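Local coordinates for protein probable tautomerase HP_0924 (PDB 3M21) that is a probable tautomerase, a small bacterial protein of the MIF clan built on a beta-alpha-beta unit that forms an assembly of six chains, at residues S27-M30 / V31-N35. Residues are numbered along the deposited sequence; the frame is centred on the assembly and turned at random.
Sequences SDLM and VKVLN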
# COMPACT_ATOMS: atom_id res chain seq x y z
N SER F 27 -14.87 -9.62 -3.83
CA SER F 27 -14.54 -11.02 -4.08
C SER F 27 -15.33 -11.55 -5.27
O SER F 27 -14.76 -12.17 -6.17
CB SER F 27 -14.81 -11.86 -2.83
OG SER F 27 -14.00 -11.43 -1.75
N ASP F 28 -16.64 -11.31 -5.29
CA ASP F 28 -17.45 -11.79 -6.41
C ASP F 28 -16.96 -11.17 -7.71
O ASP F 28 -16.89 -11.85 -8.74
CB ASP F 28 -18.93 -11.45 -6.20
CG ASP F 28 -19.54 -12.18 -5.02
OD1 ASP F 28 -19.10 -13.31 -4.71
OD2 ASP F 28 -20.47 -11.63 -4.39
N LEU F 29 -16.63 -9.88 -7.67
CA LEU F 29 -16.14 -9.18 -8.86
C LEU F 29 -14.92 -9.89 -9.46
O LEU F 29 -14.84 -10.07 -10.67
CB LEU F 29 -15.76 -7.73 -8.51
CG LEU F 29 -15.20 -6.90 -9.68
CD1 LEU F 29 -16.31 -6.65 -10.69
CD2 LEU F 29 -14.65 -5.56 -9.17
N MET F 30 -13.98 -10.29 -8.60
CA MET F 30 -12.78 -10.98 -9.07
C MET F 30 -13.11 -12.35 -9.67
O MET F 30 -12.51 -12.76 -10.67
CB MET F 30 -11.78 -11.17 -7.93
CG MET F 30 -11.26 -9.88 -7.32
SD MET F 30 -10.53 -8.78 -8.54
CE MET F 30 -9.04 -9.69 -8.96
N VAL F 31 -14.05 -13.06 -9.05
CA VAL F 31 -14.45 -14.37 -9.53
C VAL F 31 -15.18 -14.25 -10.87
O VAL F 31 -14.96 -15.03 -11.78
CB VAL F 31 -15.38 -15.09 -8.52
CG1 VAL F 31 -15.78 -16.46 -9.06
CG2 VAL F 31 -14.68 -15.22 -7.19
N LYS F 32 -16.03 -13.23 -10.98
CA LYS F 32 -16.80 -12.99 -12.18
C LYS F 32 -15.97 -12.57 -13.39
O LYS F 32 -16.20 -13.02 -14.50
CB LYS F 32 -17.86 -11.93 -11.91
CG LYS F 32 -18.60 -11.44 -13.16
CD LYS F 32 -19.45 -10.22 -12.86
CE LYS F 32 -20.05 -9.64 -14.13
NZ LYS F 32 -20.77 -8.36 -13.88
N VAL F 33 -15.00 -11.69 -13.17
CA VAL F 33 -14.19 -11.20 -14.27
C VAL F 33 -13.00 -12.07 -14.67
O VAL F 33 -12.75 -12.26 -15.86
CB VAL F 33 -13.66 -9.78 -13.97
CG1 VAL F 33 -12.93 -9.21 -15.18
CG2 VAL F 33 -14.82 -8.87 -13.57
N LEU F 34 -12.28 -12.60 -13.70
CA LEU F 34 -11.11 -13.41 -14.01
C LEU F 34 -11.18 -14.86 -13.51
O LEU F 34 -10.19 -15.59 -13.58
CB LEU F 34 -9.86 -12.73 -13.44
CG LEU F 34 -9.63 -11.27 -13.84
CD1 LEU F 34 -8.47 -10.70 -13.04
CD2 LEU F 34 -9.37 -11.17 -15.33
N ASN F 35 -12.34 -15.26 -13.00
CA ASN F 35 -12.51 -16.62 -12.48
C ASN F 35 -11.45 -16.93 -11.43
O ASN F 35 -11.06 -18.08 -11.25
CB ASN F 35 -12.42 -17.65 -13.62
CG ASN F 35 -13.55 -17.50 -14.63
OD1 ASN F 35 -14.72 -17.71 -14.31
ND2 ASN F 35 -13.19 -17.15 -15.87
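Ser27 O accepts the N-H of Val31 in the carbonyl plane (3.1 Å between Ser27 O and Val31 N), within the last two turns of helix 16-34, the crossover helix of a beta-alpha-beta unit whose parallel strands are 2-7 and 42-47. The same oxygen also lies 3.2 Å from Val31 CG2, the methyl placed anti to that residue's carbonyl carbon; the hydroxyl of Ser27 reaches backward along the helix, to Ile23 O. Asp28 O takes Lys32 N at 2.8 Å, the donor lying almost in line with the C=O bond (165° at the oxygen), and Lys32 CB comes within 3.3 Å of Asp28 O. At Leu29 the backbone bond to Val33 N is joined by a side-chain contact one turn apart. With CG anti to the backbone N, Leu29 runs alongside Val33, and Leu29 CD1 meets Val33 CG2 at 3.9 Å; Leu29 packs on Val26 and Val33 on Gln18 of a second subunit. Met30, by contrast, is buried; its chain bends at chi2 and chi3 (-55° and -70°), and its side chain touches Pro1 and Ile41 of its own chain. It joins Leu34 in packing on Leu7 of the second subunit. Leu34 N bonds to Met30 O, and Asn35 then leaves the helix with positive phi. Between the side chains of this last pair, Met30 CE rests 4.2 Å from Leu34 CD1.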